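Local coordinates for Hen1 (Anabaena variabilis, PDB 3JWH), which probably transfers a methyl group from S-adenosylmethionine to the 2'-hydroxyl of the 3'-terminal nucleotide of RNA, through its Rossmann-like methyltransferase domain, at residues N19-V22 with A23-Q27; L76-P79 with R80-E84; E113-D116 with L117-G121. One frame throughout, in Å; residues are numbered along the deposited sequence.

How the contacts relate
All three contacts are local, each made within one continuous stretch of the methyltransferase domain, and none touches another. Contact 1, the most buried, lies on helix 13-27 and packs valine and leucine against the central sheet. Contacts 2 and 3 are surface contacts where a loop leads into a helix, helix 80-83 and helix 117-131 respectively; their centres lie about 36 Å apart, on opposite sides of the chain's centre. Regular backbone bonds dominate contact 1, an aromatic face and weak bonds contact 2, and an aspartate at the N-cap position contact 3. Contact 3 also contains His114 of the S-adenosyl-L-homocysteine pocket, whereas contact 2 is remote from it.

Contact 1: N19-V22 with A23-Q27; sequences NGVV and AALKQ
Backbone bonding carries most of the contact between Asn19-Val22 and Ala23-Gln27, two successive parts of helix 13-27. Four successive i+4 to i backbone bonds join them, from Ala23 N to Asn19 O (2.9 Å) through to Lys26 N, which reaches Val22 O at 3.0 Å.

Apolar contact follows the same spacing. Val21 CG1 stands 4.3 Å from Leu25 CD1, and both side chains are buried: Val21 faces Thr107 and Ile109 of strand 105-109, while Leu25 rests on Ala105 and on Ile137 of the next strand. Ala24, also buried, suits the same side because its lone methyl lets the helix lie close to Ile137.

On the partly exposed side, Val22, which also touches Ile46, and Lys26 run alongside each other. Val22 CG1 is anti to its backbone N (chi1 176°), which brings this methyl 4.0 Å from Lys26 CE. The lysine chain is extended beyond CG, passes the valine with its methylenes and carries NZ to a salt bridge with Asp50.

The chemistry implies an amphipathic helix: branched apolar residues meet the Rossmann-like sheet and helix 42-49, while lysine spends its carbons on a neighbour and its charge on Asp50, just past helix 42-49.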
loop_
_atom_site.group_PDB
_atom_site.type_symbol
_atom_site.label_atom_id
_atom_site.label_comp_id
_atom_site.label_asym_id
_atom_site.label_seq_id
_atom_site.Cartn_x
_atom_site.Cartn_y
_atom_site.Cartn_z
ATOM N N ASN A 19 7.041 -1.210 -9.007
ATOM C CA ASN A 19 7.675 -0.050 -9.641
ATOM C C ASN A 19 6.742 1.150 -9.556
ATOM O O ASN A 19 7.172 2.281 -9.326
ATOM C CB ASN A 19 7.973 -0.339 -11.117
ATOM C CG ASN A 19 9.207 -1.205 -11.311
ATOM O OD1 ASN A 19 10.332 -0.768 -11.056
ATOM N ND2 ASN A 19 9.000 -2.437 -11.765
ATOM N N GLY A 20 5.460 0.888 -9.761
ATOM C CA GLY A 20 4.481 1.956 -9.698
ATOM C C GLY A 20 4.387 2.571 -8.316
ATOM O O GLY A 20 4.223 3.777 -8.189
ATOM N N VAL A 21 4.484 1.743 -7.279
ATOM C CA VAL A 21 4.401 2.225 -5.900
ATOM C C VAL A 21 5.675 2.978 -5.521
ATOM O O VAL A 21 5.615 4.081 -4.978
ATOM C CB VAL A 21 4.184 1.055 -4.907
ATOM C CG1 VAL A 21 4.188 1.571 -3.489
ATOM C CG2 VAL A 21 2.874 0.360 -5.197
ATOM N N VAL A 22 6.832 2.392 -5.825
ATOM C CA VAL A 22 8.095 3.041 -5.507
ATOM C C VAL A 22 8.184 4.391 -6.191
ATOM O O VAL A 22 8.660 5.367 -5.608
ATOM C CB VAL A 22 9.290 2.182 -5.949
ATOM C CG1 VAL A 22 10.588 2.917 -5.697
ATOM C CG2 VAL A 22 9.276 0.870 -5.202
ATOM N N ALA A 23 7.725 4.432 -7.442
ATOM C CA ALA A 23 7.737 5.662 -8.227
ATOM C C ALA A 23 6.862 6.732 -7.566
ATOM O O ALA A 23 7.247 7.896 -7.475
ATOM C CB ALA A 23 7.242 5.374 -9.646
ATOM N N ALA A 24 5.682 6.345 -7.102
ATOM C CA ALA A 24 4.811 7.320 -6.454
ATOM C C ALA A 24 5.421 7.835 -5.143
ATOM O O ALA A 24 5.338 9.021 -4.842
ATOM C CB ALA A 24 3.433 6.713 -6.202
ATOM N N LEU A 25 6.031 6.940 -4.369
ATOM C CA LEU A 25 6.661 7.327 -3.111
ATOM C C LEU A 25 7.733 8.371 -3.350
ATOM O O LEU A 25 7.794 9.396 -2.661
ATOM C CB LEU A 25 7.287 6.109 -2.431
ATOM C CG LEU A 25 6.288 5.131 -1.805
ATOM C CD1 LEU A 25 7.009 3.920 -1.306
ATOM C CD2 LEU A 25 5.540 5.823 -0.658
ATOM N N LYS A 26 8.578 8.104 -4.339
ATOM C CA LYS A 26 9.676 9.005 -4.668
ATOM C C LYS A 26 9.233 10.394 -5.111
ATOM O O LYS A 26 9.813 11.384 -4.677
ATOM C CB LYS A 26 10.591 8.350 -5.717
ATOM C CG LYS A 26 11.498 7.271 -5.109
ATOM C CD LYS A 26 12.400 6.587 -6.126
ATOM C CE LYS A 26 13.406 5.689 -5.418
ATOM N NZ LYS A 26 14.297 4.944 -6.352
ATOM N N GLN A 27 8.199 10.475 -5.943
ATOM C CA GLN A 27 7.706 11.772 -6.401
ATOM C C GLN A 27 7.166 12.635 -5.253
ATOM O O GLN A 27 7.167 13.868 -5.334
ATOM C CB GLN A 27 6.617 11.585 -7.451
ATOM C CG GLN A 27 7.046 10.716 -8.607
ATOM C CD GLN A 27 6.221 10.963 -9.849
ATOM O OE1 GLN A 27 4.987 10.867 -9.824
ATOM N NE2 GLN A 27 6.893 11.288 -10.947
#

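Contact 2: L76-P79 with R80-E84; sequences LRLP and RNQWE
This is a local contact at the surface, where a loop turns into a short helix: the chain after helix 63-73 folds over the tryptophan of the weakly bonded helix 80-83. It belongs to the Rossmann-like methyltransferase fold, just ahead of strand 86-90 at one edge of the sheet.

The main apolar contact is a CH-pi interaction between Leu78 and Trp83. Leu78 CD1 sits 3.7 Å from the centroid of the six-membered ring, only 6° off its normal, and the two side chains cross at about a right angle. Trp83 has CG anti to its carbonyl carbon (chi1 -70°), a turn that carries the indole back beneath the leucine. The bond from Trp83 NE1 to Leu78 O is weak at 3.4 Å and bent to 128°. With an alanine in place of the tryptophan, Leu78 CD1 would probably lose the ring face it rests on and Leu78 O its weak indole bond. Leu48 of helix 42-49 touches both side chains.

Proline suits the bend before the helix, since its ring restricts the backbone and packs beside Gln82, with Pro79 CD 3.7 Å from Gln82 CB. Pro79 O takes a weak bond from Gln82 N at 3.0 Å, while Gln82 NE2 weakly reaches Asn81 OD1. Leu76 comes to the far end of the indole: its CB lies 3.9 Å from Trp83 CH2, and Leu76 O lies in the ring plane at the edge, 3.1 Å from Trp83 CZ2.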
loop_
_atom_site.group_PDB
_atom_site.type_symbol
_atom_site.label_atom_id
_atom_site.label_comp_id
_atom_site.label_asym_id
_atom_site.label_seq_id
_atom_site.Cartn_x
_atom_site.Cartn_y
_atom_site.Cartn_z
ATOM N N LEU A 76 19.212 -10.503 1.834
ATOM C CA LEU A 76 19.868 -9.292 1.357
ATOM C C LEU A 76 21.217 -9.076 2.035
ATOM O O LEU A 76 21.443 -9.506 3.166
ATOM C CB LEU A 76 18.998 -8.064 1.626
ATOM C CG LEU A 76 17.602 -8.011 1.009
ATOM C CD1 LEU A 76 16.904 -6.757 1.483
ATOM C CD2 LEU A 76 17.689 -8.025 -0.494
ATOM N N ARG A 77 22.109 -8.399 1.328
ATOM C CA ARG A 77 23.425 -8.076 1.848
ATOM C C ARG A 77 23.390 -6.565 1.868
ATOM O O ARG A 77 23.158 -5.933 0.839
ATOM C CB ARG A 77 24.511 -8.601 0.910
ATOM C CG ARG A 77 24.467 -10.115 0.760
ATOM C CD ARG A 77 24.820 -10.789 2.083
ATOM N NE ARG A 77 24.005 -11.974 2.348
ATOM C CZ ARG A 77 24.049 -13.105 1.645
ATOM N NH1 ARG A 77 24.880 -13.228 0.615
ATOM N NH2 ARG A 77 23.252 -14.115 1.976
ATOM N N LEU A 78 23.590 -5.982 3.044
ATOM C CA LEU A 78 23.515 -4.539 3.160
ATOM C C LEU A 78 24.472 -3.961 4.178
ATOM O O LEU A 78 24.980 -4.667 5.049
ATOM C CB LEU A 78 22.100 -4.137 3.570
ATOM C CG LEU A 78 20.882 -4.510 2.732
ATOM C CD1 LEU A 78 19.650 -4.499 3.630
ATOM C CD2 LEU A 78 20.721 -3.525 1.585
ATOM N N PRO A 79 24.735 -2.658 4.079
ATOM C CA PRO A 79 25.639 -2.020 5.047
ATOM C C PRO A 79 24.934 -2.085 6.408
ATOM O O PRO A 79 23.700 -2.153 6.464
ATOM C CB PRO A 79 25.737 -0.583 4.548
ATOM C CG PRO A 79 25.322 -0.667 3.086
ATOM C CD PRO A 79 24.245 -1.696 3.082
ATOM N N ARG A 80 25.700 -2.041 7.491
ATOM C CA ARG A 80 25.125 -2.093 8.843
ATOM C C ARG A 80 24.029 -1.059 9.110
ATOM O O ARG A 80 22.901 -1.414 9.473
ATOM C CB ARG A 80 26.228 -1.947 9.893
ATOM C CG ARG A 80 25.749 -2.188 11.320
ATOM C CD ARG A 80 26.916 -2.199 12.314
ATOM N NE ARG A 80 26.552 -2.794 13.600
ATOM C CZ ARG A 80 27.408 -3.018 14.595
ATOM N NH1 ARG A 80 28.688 -2.695 14.467
ATOM N NH2 ARG A 80 26.985 -3.575 15.717
ATOM N N ASN A 81 24.347 0.216 8.931
ATOM C CA ASN A 81 23.363 1.266 9.169
ATOM C C ASN A 81 22.064 1.053 8.397
ATOM O O ASN A 81 21.007 1.536 8.809
ATOM C CB ASN A 81 23.956 2.649 8.824
ATOM C CG ASN A 81 24.309 2.794 7.347
ATOM O OD1 ASN A 81 24.553 1.807 6.653
ATOM N ND2 ASN A 81 24.360 4.034 6.869
ATOM N N GLN A 82 22.138 0.314 7.294
ATOM C CA GLN A 82 20.972 0.069 6.452
ATOM C C GLN A 82 19.948 -0.888 7.047
ATOM O O GLN A 82 18.751 -0.788 6.761
ATOM C CB GLN A 82 21.418 -0.447 5.086
ATOM C CG GLN A 82 20.693 0.218 3.943
ATOM C CD GLN A 82 20.922 1.718 3.920
ATOM O OE1 GLN A 82 20.212 2.460 3.238
ATOM N NE2 GLN A 82 21.927 2.173 4.666
ATOM N N TRP A 83 20.405 -1.808 7.881
ATOM C CA TRP A 83 19.486 -2.757 8.480
ATOM C C TRP A 83 18.606 -2.127 9.561
ATOM O O TRP A 83 17.460 -2.539 9.747
ATOM C CB TRP A 83 20.246 -3.963 9.045
ATOM C CG TRP A 83 20.855 -4.886 8.008
ATOM C CD1 TRP A 83 22.175 -4.965 7.647
ATOM C CD2 TRP A 83 20.173 -5.891 7.240
ATOM N NE1 TRP A 83 22.359 -5.960 6.711
ATOM C CE2 TRP A 83 21.148 -6.543 6.444
ATOM C CE3 TRP A 83 18.839 -6.306 7.151
ATOM C CZ2 TRP A 83 20.826 -7.589 5.570
ATOM C CZ3 TRP A 83 18.521 -7.345 6.284
ATOM C CH2 TRP A 83 19.512 -7.974 5.506
ATOM N N GLU A 84 19.131 -1.122 10.261
ATOM C CA GLU A 84 18.382 -0.441 11.324
ATOM C C GLU A 84 17.147 0.332 10.836
ATOM O O GLU A 84 16.371 0.845 11.637
ATOM C CB GLU A 84 19.295 0.527 12.078
ATOM C CG GLU A 84 20.272 -0.138 13.036
ATOM C CD GLU A 84 19.577 -0.994 14.093
ATOM O OE1 GLU A 84 18.683 -0.477 14.808
ATOM O OE2 GLU A 84 19.931 -2.189 14.215
#

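Contact 3: E113-D116 with L117-G121; sequences EHLD and LSRLG
Asp116 and Ser118 make the side-chain hydrogen bond of this contact: Ser118 OG donates to Asp116 OD1 at 2.9 Å. It meets the carboxylate on the syn side, 34° out of its plane. Asp116 holds CG between its backbone N and carbonyl carbon (chi1 55°), a turn that swings OD1 forward over the first turn of the helix. A short side chain suits each position: aspartate can fold back to its own helix start, and serine keeps its hydroxyl close to the backbone.

The backbone bonds gather on one oxygen. Asp116 O accepts from Leu120 N at 2.9 Å, nearly along the C=O axis, and from Arg119 N at 3.1 Å, which stands above the carbonyl plane, 54° out of it. The first turn is thus gripped by a forked pair of bonds of i to i+4 and i to i+3 spacing.

Asp116 occupies the N-cap of helix 117-131, the helix following strand 105-109 in this Rossmann-like domain. Its negative charge is probably favoured by the positive end of the helix dipole. Arg119 may add a looser electrostatic influence: Asp116 OD2 lies 4.6 Å from Arg119 NE, beyond a salt bridge and well out of the guanidinium plane.

Apolar contact comes from Leu115, just before the cap. Its two methyls divide their partners: CD1 meets Leu120 CD1 at 4.1 Å, and CD2 meets Arg119 CB at 4.2 Å. Leu115 crosses both side chains at about a right angle. Branched leucine suits this junction because it can touch two helix residues at once. Leu120 continues the apolar patch to Trp166, while the neighbouring His114 touches S-adenosyl-L-homocysteine, with Glu113 CG 3.5 Å above the centre of its imidazole.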
loop_
_atom_site.group_PDB
_atom_site.type_symbol
_atom_site.label_atom_id
_atom_site.label_comp_id
_atom_site.label_asym_id
_atom_site.label_seq_id
_atom_site.Cartn_x
_atom_site.Cartn_y
_atom_site.Cartn_z
ATOM N N GLU A 113 -9.314 -5.425 -0.918
ATOM C CA GLU A 113 -10.210 -6.462 -1.410
ATOM C C GLU A 113 -10.468 -7.568 -0.377
ATOM O O GLU A 113 -11.534 -8.186 -0.385
ATOM C CB GLU A 113 -9.636 -7.076 -2.693
ATOM C CG GLU A 113 -8.211 -7.578 -2.541
ATOM C CD GLU A 113 -7.165 -6.601 -3.071
ATOM O OE1 GLU A 113 -7.266 -5.375 -2.804
ATOM O OE2 GLU A 113 -6.227 -7.078 -3.754
ATOM N N HIS A 114 -9.508 -7.812 0.511
ATOM C CA HIS A 114 -9.664 -8.861 1.517
ATOM C C HIS A 114 -10.243 -8.358 2.841
ATOM O O HIS A 114 -10.071 -8.993 3.878
ATOM C CB HIS A 114 -8.322 -9.554 1.800
ATOM C CG HIS A 114 -7.513 -9.855 0.576
ATOM N ND1 HIS A 114 -7.999 -10.596 -0.480
ATOM C CD2 HIS A 114 -6.243 -9.517 0.246
ATOM C CE1 HIS A 114 -7.063 -10.704 -1.407
ATOM N NE2 HIS A 114 -5.988 -10.057 -0.992
ATOM N N LEU A 115 -10.909 -7.214 2.824
ATOM C CA LEU A 115 -11.509 -6.685 4.048
ATOM C C LEU A 115 -13.018 -6.651 3.886
ATOM O O LEU A 115 -13.519 -6.230 2.846
ATOM C CB LEU A 115 -11.011 -5.266 4.331
ATOM C CG LEU A 115 -9.555 -5.062 4.745
ATOM C CD1 LEU A 115 -9.287 -3.578 4.916
ATOM C CD2 LEU A 115 -9.272 -5.807 6.040
ATOM N N ASP A 116 -13.744 -7.098 4.903
ATOM C CA ASP A 116 -15.197 -7.068 4.826
ATOM C C ASP A 116 -15.683 -5.733 5.380
ATOM O O ASP A 116 -14.879 -4.911 5.825
ATOM C CB ASP A 116 -15.815 -8.232 5.609
ATOM C CG ASP A 116 -15.359 -8.277 7.050
ATOM O OD1 ASP A 116 -15.515 -7.259 7.759
ATOM O OD2 ASP A 116 -14.848 -9.335 7.481
ATOM N N LEU A 117 -16.992 -5.515 5.355
ATOM C CA LEU A 117 -17.552 -4.265 5.844
ATOM C C LEU A 117 -17.199 -3.936 7.291
ATOM O O LEU A 117 -16.842 -2.798 7.585
ATOM C CB LEU A 117 -19.074 -4.252 5.659
ATOM C CG LEU A 117 -19.830 -5.585 5.666
ATOM C CD1 LEU A 117 -19.611 -6.310 6.989
ATOM C CD2 LEU A 117 -21.322 -5.328 5.426
ATOM N N SER A 118 -17.279 -4.922 8.182
ATOM C CA SER A 118 -16.974 -4.711 9.601
ATOM C C SER A 118 -15.481 -4.514 9.902
ATOM O O SER A 118 -15.077 -4.551 11.071
ATOM C CB SER A 118 -17.489 -5.886 10.436
ATOM O OG SER A 118 -16.578 -6.976 10.411
ATOM N N ARG A 119 -14.675 -4.314 8.854
ATOM C CA ARG A 119 -13.233 -4.100 8.997
ATOM C C ARG A 119 -12.719 -2.978 8.100
ATOM O O ARG A 119 -11.733 -2.313 8.426
ATOM C CB ARG A 119 -12.455 -5.374 8.673
ATOM C CG ARG A 119 -12.426 -6.411 9.776
ATOM C CD ARG A 119 -11.463 -7.543 9.451
ATOM N NE ARG A 119 -11.494 -8.567 10.485
ATOM C CZ ARG A 119 -10.888 -9.747 10.401
ATOM N NH1 ARG A 119 -10.185 -10.071 9.324
ATOM N NH2 ARG A 119 -10.996 -10.613 11.397
ATOM N N LEU A 120 -13.381 -2.769 6.968
ATOM C CA LEU A 120 -12.965 -1.733 6.033
ATOM C C LEU A 120 -13.154 -0.347 6.652
ATOM O O LEU A 120 -12.231 0.472 6.668
ATOM C CB LEU A 120 -13.762 -1.855 4.723
ATOM C CG LEU A 120 -13.429 -0.892 3.575
ATOM C CD1 LEU A 120 -11.954 -1.019 3.192
ATOM C CD2 LEU A 120 -14.324 -1.207 2.382
ATOM N N GLY A 121 -14.351 -0.093 7.163
ATOM C CA GLY A 121 -14.632 1.187 7.787
ATOM C C GLY A 121 -13.667 1.515 8.916
ATOM O O GLY A 121 -13.199 2.657 9.024
#